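Local coordinates for protein phosphoacetylglucosamine mutase (Aspergillus lentulus, PDB 5O9X) that catalyses the interconversion of N-acetylglucosamine 6-phosphate and N-acetylglucosamine 1-phosphate, probably by way of a sugar 1,6-bisphosphate, at residues 307-312 / 433-438; 312-317 / 375-380; 384-389 / 429-434. The protein carries 1 engineered substitution. One frame throughout, in Å; residues are numbered along the deposited sequence.

Interaction 1. Residues 307-312 / 433-438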
loop_
_atom_site.group_PDB
_atom_site.type_symbol
_atom_site.label_atom_id
_atom_site.label_comp_id
_atom_site.label_asym_id
_atom_site.label_seq_id
_atom_site.Cartn_x
_atom_site.Cartn_y
_atom_site.Cartn_z
ATOM N N ASP A 307 7.732 -8.545 4.817
ATOM C CA ASP A 307 8.480 -9.656 4.193
ATOM C C ASP A 307 8.195 -10.991 4.798
ATOM O O ASP A 307 8.292 -12.023 4.127
ATOM C CB ASP A 307 9.954 -9.344 4.243
ATOM C CG ASP A 307 10.247 -8.131 3.399
ATOM O OD1 ASP A 307 10.110 -8.206 2.144
ATOM O OD2 ASP A 307 10.539 -7.058 3.980
ATOM N N ARG A 308 7.829 -11.006 6.071
ATOM C CA ARG A 308 7.315 -12.252 6.680
ATOM C C ARG A 308 6.012 -12.703 6.052
ATOM O O ARG A 308 5.832 -13.910 5.904
ATOM C CB ARG A 308 7.006 -12.138 8.206
ATOM C CG ARG A 308 8.268 -11.898 8.962
ATOM C CD ARG A 308 8.928 -13.283 9.176
ATOM N NE ARG A 308 10.121 -13.029 9.938
ATOM C CZ ARG A 308 10.903 -13.915 10.524
ATOM N NH1 ARG A 308 10.677 -15.231 10.350
ATOM N NH2 ARG A 308 11.951 -13.471 11.234
ATOM N N ILE A 309 5.137 -11.753 5.722
ATOM C CA ILE A 309 3.883 -12.095 5.008
ATOM C C ILE A 309 4.211 -12.601 3.593
ATOM O O ILE A 309 3.673 -13.619 3.162
ATOM C CB ILE A 309 2.873 -10.880 4.968
ATOM C CG1 ILE A 309 2.564 -10.459 6.446
ATOM C CG2 ILE A 309 1.564 -11.317 4.268
ATOM C CD1 ILE A 309 1.734 -9.183 6.593
ATOM N N ALA A 310 5.076 -11.878 2.874
ATOM C CA ALA A 310 5.452 -12.285 1.497
ATOM C C ALA A 310 5.978 -13.748 1.539
ATOM O O ALA A 310 5.614 -14.609 0.700
ATOM C CB ALA A 310 6.530 -11.350 0.993
ATOM N N THR A 311 6.883 -14.002 2.461
ATOM C CA THR A 311 7.525 -15.342 2.491
ATOM C C THR A 311 6.547 -16.452 2.948
ATOM O O THR A 311 6.604 -17.590 2.448
ATOM C CB THR A 311 8.794 -15.347 3.354
ATOM O OG1 THR A 311 8.525 -14.859 4.650
ATOM C CG2 THR A 311 9.822 -14.450 2.691
ATOM N N LEU A 312 5.677 -16.103 3.877
ATOM C CA LEU A 312 4.581 -16.979 4.298
ATOM C C LEU A 312 3.729 -17.357 3.059
ATOM O O LEU A 312 3.452 -18.540 2.795
ATOM C CB LEU A 312 3.725 -16.297 5.418
ATOM C CG LEU A 312 2.562 -17.187 5.938
ATOM C CD1 LEU A 312 3.122 -18.364 6.761
ATOM C CD2 LEU A 312 1.534 -16.439 6.730
ATOM N N LEU A 433 -6.774 -11.755 6.212
ATOM C CA LEU A 433 -7.494 -13.046 6.118
ATOM C C LEU A 433 -6.576 -14.109 5.449
ATOM O O LEU A 433 -6.633 -15.305 5.757
ATOM C CB LEU A 433 -8.780 -12.871 5.242
ATOM C CG LEU A 433 -9.869 -11.935 5.875
ATOM C CD1 LEU A 433 -11.005 -11.692 4.856
ATOM C CD2 LEU A 433 -10.410 -12.531 7.197
ATOM N N LEU A 434 -5.799 -13.675 4.451
ATOM C CA LEU A 434 -4.806 -14.562 3.835
ATOM C C LEU A 434 -3.858 -15.191 4.857
ATOM O O LEU A 434 -3.713 -16.440 4.909
ATOM C CB LEU A 434 -4.005 -13.816 2.781
ATOM C CG LEU A 434 -2.780 -14.527 2.131
ATOM C CD1 LEU A 434 -3.221 -15.690 1.292
ATOM C CD2 LEU A 434 -1.942 -13.558 1.325
ATOM N N VAL A 435 -3.266 -14.369 5.684
ATOM C CA VAL A 435 -2.352 -14.869 6.728
ATOM C C VAL A 435 -3.076 -15.830 7.697
ATOM O O VAL A 435 -2.586 -16.950 7.995
ATOM C CB VAL A 435 -1.765 -13.707 7.541
ATOM C CG1 VAL A 435 -1.060 -14.228 8.778
ATOM C CG2 VAL A 435 -0.764 -12.918 6.661
ATOM N N GLU A 436 -4.266 -15.433 8.093
ATOM C CA GLU A 436 -5.077 -16.323 8.964
ATOM C C GLU A 436 -5.340 -17.711 8.331
ATOM O O GLU A 436 -5.206 -18.743 9.032
ATOM C CB GLU A 436 -6.403 -15.651 9.381
ATOM C CG GLU A 436 -6.179 -14.448 10.394
ATOM C CD GLU A 436 -5.409 -14.870 11.657
ATOM O OE1 GLU A 436 -5.774 -15.907 12.289
ATOM O OE2 GLU A 436 -4.410 -14.199 12.021
ATOM N N ALA A 437 -5.740 -17.708 7.039
ATOM C CA ALA A 437 -5.975 -18.924 6.302
ATOM C C ALA A 437 -4.687 -19.736 6.195
ATOM O O ALA A 437 -4.706 -20.969 6.390
ATOM C CB ALA A 437 -6.511 -18.600 4.885
ATOM N N ILE A 438 -3.560 -19.075 5.891
ATOM C CA ILE A 438 -2.323 -19.814 5.772
ATOM C C ILE A 438 -1.908 -20.505 7.046
ATOM O O ILE A 438 -1.513 -21.709 7.038
ATOM C CB ILE A 438 -1.154 -18.961 5.202
ATOM C CG1 ILE A 438 -1.487 -18.502 3.771
ATOM C CG2 ILE A 438 0.137 -19.869 5.178
ATOM C CD1 ILE A 438 -0.514 -17.382 3.295
#
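Leu-312 and Ile-438 reach toward each other tip to tip from helices 306-324 and 428-442, with every touching residue buried and all the direct contact apolar. The CG2 methyl of Ile-438 lies 3.7 Å from CG of Leu-312 and equally close to its CD1, so it sits at the fork of the leucine. CD1 meets Ile-438 alone, while CD2 of Leu-312 lies between CG1 of Val-435 and CB of Ile-438, 4.0 Å from each. With CG anti to the backbone N (chi1 -179°), Leu-312 points this fork at the facing helix. One turn earlier, Ile-309 crosses Val-435 at about a right angle, its CG2 3.7 Å from the valine CG2. Branched aliphatic residues suit this interface, because the axes of segments 307-312 and 433-438, 10.7 Å apart and inclined at 52°, call for bulky side chains to fill the gap.

The charged side chains of Glu-436 and Arg-308 find partners in other parts of the chain: Glu-436 forms a salt bridge with Arg-279, while Arg-308 donates to the carbonyls of Leu-450 and Tyr-453 and makes a cation-pi contact with Tyr-453. Trp-449 of helix 446-451 touches Ile-309, Leu-312 and Val-435, and strand 375-379 lies against helix 306-324 through Phe-379, which meets Ile-309 and Ala-310.

Interaction 2. Residues 312-317 / 375-380. With G16 (1,6-di-O-phosphono-alpha-D-glucopyranose), chain B.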
loop_
_atom_site.group_PDB
_atom_site.type_symbol
_atom_site.label_atom_id
_atom_site.label_comp_id
_atom_site.label_asym_id
_atom_site.label_seq_id
_atom_site.Cartn_x
_atom_site.Cartn_y
_atom_site.Cartn_z
ATOM N N LEU A 312 5.677 -16.103 3.877
ATOM C CA LEU A 312 4.581 -16.979 4.298
ATOM C C LEU A 312 3.729 -17.357 3.059
ATOM O O LEU A 312 3.452 -18.540 2.795
ATOM C CB LEU A 312 3.725 -16.297 5.418
ATOM C CG LEU A 312 2.562 -17.187 5.938
ATOM C CD1 LEU A 312 3.122 -18.364 6.761
ATOM C CD2 LEU A 312 1.534 -16.439 6.730
ATOM N N ALA A 313 3.292 -16.347 2.309
ATOM C CA ALA A 313 2.444 -16.564 1.110
ATOM C C ALA A 313 3.187 -17.330 -0.019
ATOM O O ALA A 313 2.626 -18.226 -0.612
ATOM C CB ALA A 313 1.991 -15.196 0.562
ATOM N N ALA A 314 4.465 -16.956 -0.286
ATOM C CA ALA A 314 5.247 -17.684 -1.280
ATOM C C ALA A 314 5.432 -19.163 -0.908
ATOM O O ALA A 314 5.339 -20.039 -1.810
ATOM C CB ALA A 314 6.586 -16.993 -1.540
ATOM N N SER A 315 5.659 -19.474 0.369
ATOM C CA SER A 315 5.811 -20.875 0.802
ATOM C C SER A 315 4.463 -21.617 0.598
ATOM O O SER A 315 4.441 -22.715 0.052
ATOM C CB SER A 315 6.178 -20.866 2.285
ATOM O OG SER A 315 5.899 -22.086 2.908
ATOM N N PHE A 316 3.364 -21.062 1.115
ATOM C CA PHE A 316 2.059 -21.704 0.999
ATOM C C PHE A 316 1.685 -21.950 -0.475
ATOM O O PHE A 316 1.324 -23.048 -0.864
ATOM C CB PHE A 316 0.984 -20.839 1.646
ATOM C CG PHE A 316 -0.346 -21.531 1.757
ATOM C CD1 PHE A 316 -0.430 -22.799 2.371
ATOM C CD2 PHE A 316 -1.485 -20.941 1.242
ATOM C CE1 PHE A 316 -1.678 -23.441 2.463
ATOM C CE2 PHE A 316 -2.737 -21.545 1.379
ATOM C CZ PHE A 316 -2.816 -22.794 2.007
ATOM N N ILE A 317 1.763 -20.935 -1.308
ATOM C CA ILE A 317 1.417 -21.083 -2.704
ATOM C C ILE A 317 2.261 -22.154 -3.445
ATOM O O ILE A 317 1.741 -22.925 -4.303
ATOM C CB ILE A 317 1.371 -19.721 -3.477
ATOM C CG1 ILE A 317 0.266 -18.836 -2.867
ATOM C CG2 ILE A 317 1.209 -19.944 -5.022
ATOM C CD1 ILE A 317 0.359 -17.340 -3.273
ATOM N N VAL A 375 3.153 -16.099 -10.775
ATOM C CA VAL A 375 2.618 -15.665 -9.447
ATOM C C VAL A 375 3.644 -14.606 -8.895
ATOM O O VAL A 375 4.787 -14.962 -8.630
ATOM C CB VAL A 375 2.527 -16.889 -8.497
ATOM C CG1 VAL A 375 1.992 -16.468 -7.153
ATOM C CG2 VAL A 375 1.628 -18.023 -9.125
ATOM N N GLY A 376 3.260 -13.348 -8.758
ATOM C CA GLY A 376 4.283 -12.377 -8.319
ATOM C C GLY A 376 3.895 -11.965 -6.870
ATOM O O GLY A 376 2.853 -11.290 -6.633
ATOM N N VAL A 377 4.693 -12.380 -5.901
ATOM C CA VAL A 377 4.345 -12.057 -4.508
ATOM C C VAL A 377 5.094 -10.737 -4.271
ATOM O O VAL A 377 6.319 -10.677 -4.465
ATOM C CB VAL A 377 4.844 -13.116 -3.547
ATOM C CG1 VAL A 377 4.572 -12.691 -2.072
ATOM C CG2 VAL A 377 4.135 -14.435 -3.847
ATOM N N TYR A 378 4.390 -9.668 -3.879
ATOM C CA TYR A 378 5.150 -8.451 -3.554
ATOM C C TYR A 378 4.682 -7.712 -2.298
ATOM O O TYR A 378 3.525 -7.357 -2.191
ATOM C CB TYR A 378 5.210 -7.509 -4.752
ATOM C CG TYR A 378 3.891 -7.033 -5.319
ATOM C CD1 TYR A 378 3.361 -5.733 -5.023
ATOM C CD2 TYR A 378 3.196 -7.856 -6.183
ATOM C CE1 TYR A 378 2.132 -5.335 -5.609
ATOM C CE2 TYR A 378 1.984 -7.475 -6.739
ATOM C CZ TYR A 378 1.501 -6.226 -6.497
ATOM O OH TYR A 378 0.320 -5.987 -7.142
ATOM N N PHE A 379 5.582 -7.566 -1.336
ATOM C CA PHE A 379 5.329 -6.795 -0.094
ATOM C C PHE A 379 6.460 -5.799 0.163
ATOM O O PHE A 379 7.597 -6.148 -0.137
ATOM C CB PHE A 379 5.117 -7.746 1.113
ATOM C CG PHE A 379 3.735 -8.349 1.167
ATOM C CD1 PHE A 379 2.788 -7.844 2.027
ATOM C CD2 PHE A 379 3.393 -9.430 0.308
ATOM C CE1 PHE A 379 1.490 -8.368 2.074
ATOM C CE2 PHE A 379 2.095 -9.969 0.316
ATOM C CZ PHE A 379 1.165 -9.426 1.240
ATOM N N GLU A 380 6.177 -4.640 0.778
ATOM C CA GLU A 380 7.195 -3.829 1.359
ATOM C C GLU A 380 7.245 -4.226 2.800
ATOM O O GLU A 380 6.210 -4.711 3.324
ATOM C CB GLU A 380 6.822 -2.331 1.202
ATOM C CG GLU A 380 6.863 -1.967 -0.291
ATOM C CD GLU A 380 6.527 -0.503 -0.509
ATOM O OE1 GLU A 380 5.330 -0.142 -0.471
ATOM O OE2 GLU A 380 7.449 0.273 -0.707
HETATM C C1 G16 B . 3.354 5.073 0.807
HETATM C C2 G16 B . 3.555 4.153 -0.394
HETATM C C3 G16 B . 4.495 2.967 -0.008
HETATM C C4 G16 B . 5.836 3.397 0.559
HETATM C C5 G16 B . 5.569 4.303 1.755
HETATM C C6 G16 B . 6.779 5.052 2.263
HETATM O O1 G16 B . 2.703 4.338 1.848
HETATM O O2 G16 B . 2.308 3.655 -0.971
HETATM O O3 G16 B . 4.589 2.158 -1.113
HETATM O O4 G16 B . 6.702 2.282 1.049
HETATM O O5 G16 B . 4.725 5.424 1.397
HETATM O O6 G16 B . 7.281 5.894 1.130
HETATM P P G16 B . 8.519 6.906 1.405
HETATM O O1P G16 B . 9.665 6.113 2.074
HETATM O O2P G16 B . 8.031 7.991 2.394
HETATM O O3P G16 B . 8.878 7.598 0.072
HETATM P "P'" G16 B . 1.253 4.776 2.473
HETATM O O1X G16 B . 0.401 5.371 1.320
HETATM O O2X G16 B . 1.524 5.950 3.469
HETATM O O3X G16 B . 0.718 3.626 3.255
#
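Ile-317 and Val-375 form one of the closer points at which helix 306-324 lies on strand 375-379, with CG2 of the isoleucine 4.2 Å from CG1 of the valine. Segment 312-317 runs nearly antiparallel to the strand (160°). Ala-314 approaches as closely, its CB 4.2 Å from CG2 of Val-377. Alanine suits this place because its short side chain lets the backbones come near, the CA atoms of Ala-314 and Val-377 being 6.5 Å apart. The packing is looser at Ala-313, whose CB stands 4.5 Å from CG1 of Val-377, although Ile-387 of the next strand also covers that alanine. Toward solvent the helix turns Ser-315, which is partly exposed and hydrogen-bonded to Lys-442.

Beyond the strand end the chain becomes polar. Glu-380, extended past CG (chi2 -179°), carries its carboxylate to the bound glucose 1,6-bisphosphate and accepts hydrogen bonds from two neighbouring hydroxyls: sugar O3 to OE1 at 2.5 Å, and sugar O4 to OE2 at 2.8 Å. Gly-362 N also donates to OE2. A helix laid on a strand whose C-terminal end delivers a sugar-binding glutamate is characteristic of domain III of the alpha-D-phosphohexomutases, an alpha/beta/alpha layered fold.

Interaction 3. Residues 384-389 / 429-434. With G16 (1,6-di-O-phosphono-alpha-D-glucopyranose), chain B.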
loop_
_atom_site.group_PDB
_atom_site.type_symbol
_atom_site.label_atom_id
_atom_site.label_comp_id
_atom_site.label_asym_id
_atom_site.label_seq_id
_atom_site.Cartn_x
_atom_site.Cartn_y
_atom_site.Cartn_z
ATOM N N HIS A 384 2.676 -3.033 3.216
ATOM C CA HIS A 384 1.976 -2.999 1.914
ATOM C C HIS A 384 2.239 -4.220 1.107
ATOM O O HIS A 384 3.373 -4.753 1.110
ATOM C CB HIS A 384 2.559 -1.851 1.083
ATOM C CG HIS A 384 1.791 -0.597 1.220
ATOM N ND1 HIS A 384 0.560 -0.403 0.586
ATOM C CD2 HIS A 384 2.040 0.526 1.934
ATOM C CE1 HIS A 384 0.132 0.829 0.863
ATOM N NE2 HIS A 384 1.007 1.409 1.678
ATOM N N GLY A 385 1.210 -4.768 0.461
ATOM C CA GLY A 385 1.534 -5.676 -0.597
ATOM C C GLY A 385 0.399 -6.660 -0.888
ATOM O O GLY A 385 -0.698 -6.559 -0.334
ATOM N N THR A 386 0.669 -7.526 -1.860
ATOM C CA THR A 386 -0.341 -8.405 -2.387
ATOM C C THR A 386 0.331 -9.511 -3.208
ATOM O O THR A 386 1.564 -9.696 -3.170
ATOM C CB THR A 386 -1.506 -7.652 -3.129
ATOM O OG1 THR A 386 -2.590 -8.572 -3.230
ATOM C CG2 THR A 386 -1.120 -7.181 -4.475
ATOM N N ILE A 387 -0.482 -10.247 -3.948
ATOM C CA ILE A 387 0.049 -11.299 -4.818
ATOM C C ILE A 387 -0.716 -11.144 -6.091
ATOM O O ILE A 387 -1.942 -11.047 -6.089
ATOM C CB ILE A 387 -0.149 -12.718 -4.264
ATOM C CG1 ILE A 387 0.596 -12.876 -2.949
ATOM C CG2 ILE A 387 0.549 -13.725 -5.217
ATOM C CD1 ILE A 387 -0.232 -13.440 -1.855
ATOM N N THR A 388 0.018 -11.086 -7.174
ATOM C CA THR A 388 -0.618 -10.936 -8.486
ATOM C C THR A 388 -0.485 -12.289 -9.254
ATOM O O THR A 388 0.506 -12.985 -9.142
ATOM C CB THR A 388 -0.033 -9.707 -9.201
ATOM O OG1 THR A 388 -0.695 -9.574 -10.432
ATOM C CG2 THR A 388 1.390 -9.908 -9.490
ATOM N N PHE A 389 -1.542 -12.679 -9.952
ATOM C CA PHE A 389 -1.552 -13.931 -10.758
ATOM C C PHE A 389 -1.715 -13.502 -12.195
ATOM O O PHE A 389 -2.646 -12.762 -12.510
ATOM C CB PHE A 389 -2.727 -14.799 -10.350
ATOM C CG PHE A 389 -2.607 -15.335 -8.950
ATOM C CD1 PHE A 389 -1.972 -16.574 -8.717
ATOM C CD2 PHE A 389 -3.099 -14.588 -7.870
ATOM C CE1 PHE A 389 -1.855 -17.082 -7.423
ATOM C CE2 PHE A 389 -2.955 -15.065 -6.561
ATOM C CZ PHE A 389 -2.350 -16.319 -6.352
ATOM N N ILE A 429 -6.675 -5.729 4.862
ATOM C CA ILE A 429 -7.587 -6.610 5.557
ATOM C C ILE A 429 -7.707 -7.943 4.827
ATOM O O ILE A 429 -7.832 -8.972 5.493
ATOM C CB ILE A 429 -8.957 -5.918 5.693
ATOM C CG1 ILE A 429 -8.804 -4.752 6.722
ATOM C CG2 ILE A 429 -10.082 -6.961 5.955
ATOM C CD1 ILE A 429 -10.027 -3.862 6.936
ATOM N N SER A 430 -7.695 -7.934 3.469
ATOM C CA SER A 430 -7.679 -9.197 2.692
ATOM C C SER A 430 -6.359 -9.978 2.972
ATOM O O SER A 430 -6.377 -11.192 3.153
ATOM C CB SER A 430 -7.836 -8.778 1.192
ATOM O OG SER A 430 -7.258 -9.712 0.323
ATOM N N ASP A 431 -5.228 -9.258 3.046
ATOM C CA ASP A 431 -3.930 -9.841 3.482
ATOM C C ASP A 431 -3.999 -10.435 4.891
ATOM O O ASP A 431 -3.443 -11.512 5.155
ATOM C CB ASP A 431 -2.799 -8.849 3.428
ATOM C CG ASP A 431 -2.455 -8.396 2.020
ATOM O OD1 ASP A 431 -2.796 -9.051 1.004
ATOM O OD2 ASP A 431 -1.787 -7.316 1.937
ATOM N N MET A 432 -4.668 -9.762 5.800
ATOM C CA MET A 432 -4.898 -10.359 7.122
ATOM C C MET A 432 -5.675 -11.707 7.009
ATOM O O MET A 432 -5.269 -12.705 7.621
ATOM C CB MET A 432 -5.716 -9.394 7.900
ATOM C CG MET A 432 -5.812 -9.573 9.374
ATOM S SD MET A 432 -7.544 -9.269 9.870
ATOM C CE MET A 432 -7.894 -11.047 9.485
ATOM N N LEU A 433 -6.774 -11.755 6.212
ATOM C CA LEU A 433 -7.494 -13.046 6.118
ATOM C C LEU A 433 -6.576 -14.109 5.449
ATOM O O LEU A 433 -6.633 -15.305 5.757
ATOM C CB LEU A 433 -8.780 -12.871 5.242
ATOM C CG LEU A 433 -9.869 -11.935 5.875
ATOM C CD1 LEU A 433 -11.005 -11.692 4.856
ATOM C CD2 LEU A 433 -10.410 -12.531 7.197
ATOM N N LEU A 434 -5.799 -13.675 4.451
ATOM C CA LEU A 434 -4.806 -14.562 3.835
ATOM C C LEU A 434 -3.858 -15.191 4.857
ATOM O O LEU A 434 -3.713 -16.440 4.909
ATOM C CB LEU A 434 -4.005 -13.816 2.781
ATOM C CG LEU A 434 -2.780 -14.527 2.131
ATOM C CD1 LEU A 434 -3.221 -15.690 1.292
ATOM C CD2 LEU A 434 -1.942 -13.558 1.325
HETATM C C1 G16 B . 3.354 5.073 0.807
HETATM C C2 G16 B . 3.555 4.153 -0.394
HETATM C C3 G16 B . 4.495 2.967 -0.008
HETATM C C4 G16 B . 5.836 3.397 0.559
HETATM C C5 G16 B . 5.569 4.303 1.755
HETATM C C6 G16 B . 6.779 5.052 2.263
HETATM O O1 G16 B . 2.703 4.338 1.848
HETATM O O2 G16 B . 2.308 3.655 -0.971
HETATM O O3 G16 B . 4.589 2.158 -1.113
HETATM O O4 G16 B . 6.702 2.282 1.049
HETATM O O5 G16 B . 4.725 5.424 1.397
HETATM O O6 G16 B . 7.281 5.894 1.130
HETATM P P G16 B . 8.519 6.906 1.405
HETATM O O1P G16 B . 9.665 6.113 2.074
HETATM O O2P G16 B . 8.031 7.991 2.394
HETATM O O3P G16 B . 8.878 7.598 0.072
HETATM P "P'" G16 B . 1.253 4.776 2.473
HETATM O O1X G16 B . 0.401 5.371 1.320
HETATM O O2X G16 B . 1.524 5.950 3.469
HETATM O O3X G16 B . 0.718 3.626 3.255
HETATM O O HOH W 1 -1.229 -4.656 2.892
HETATM O O HOH W 2 -4.295 -7.905 -1.092
#
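Asp-431 OD2 is approached by two groups at once: it accepts a hydrogen bond from water 1 at 2.9 Å and lies 2.6 Å from the carbonyl O of Gly-385. With two oxygens so near each other, the acid probably holds a proton there. The setting is an alpha/beta layer of domain III, with edge strand 385-389 crossing segment 429-434 of helix 428-442 at 71°.

The other carboxylate oxygen of Asp-431, OD1, takes a hydrogen bond from water 2 at 2.8 Å. The same water donates to Thr-386 OG1, bridging helix and strand, while that hydroxyl gives its own proton to Asn-422 O. Aspartate suits the place because a short carboxylate offers two oxygens, one to each water; with CG beside the backbone N (chi1 -66°) it is held toward the strand. Water 1 also takes a weak bond from Gly-385 N. Glycine is called for here, since at its backbone angles a CB would press against the preceding carbonyl.

Farther along the strand the contact turns apolar. Ile-387 and Leu-434 run slantwise past each other and meet through their terminal methyls, CD1 to CD2, at 3.6 Å; both side chains are long enough to bring these methyls together, although the Ile-387 CB points neither at the helix nor away from it.

At the other end the strand leads back to the ligand. His-384 turns its edge to the phosphate on C1 of the bound bisphosphate, so that O3X lies in the ring plane, while sugar O3 stands over one face, offset toward the rim. Imidazole suits an anion met edge-on because it can point an N-H straight outward: NE2 donates to O3X at 2.7 Å with an N-H...O angle of 158°, and only weakly to the bridging O1.

In the fold
All three contacts lie within domain III, their centres 8 to 9 Å apart. Interactions 1 and 2 share helix 306-324 and meet at Leu-312, interactions 1 and 3 share helix 428-442, and interactions 2 and 3 use the neighbouring antiparallel strands 375-379 and 385-389 of one four-stranded sheet. Along the chain, interaction 2 is nested inside the loop closed by interaction 1 and precedes interaction 3, which ends on the same helix as interaction 1. Two helices are thus packed on each other and on the sheet. The turn between the two strands carries Glu-380 and His-384 to the bisphosphate, so this buried layer underlies the sugar-binding loop of domain III, from which His-384 also reaches a phosphate.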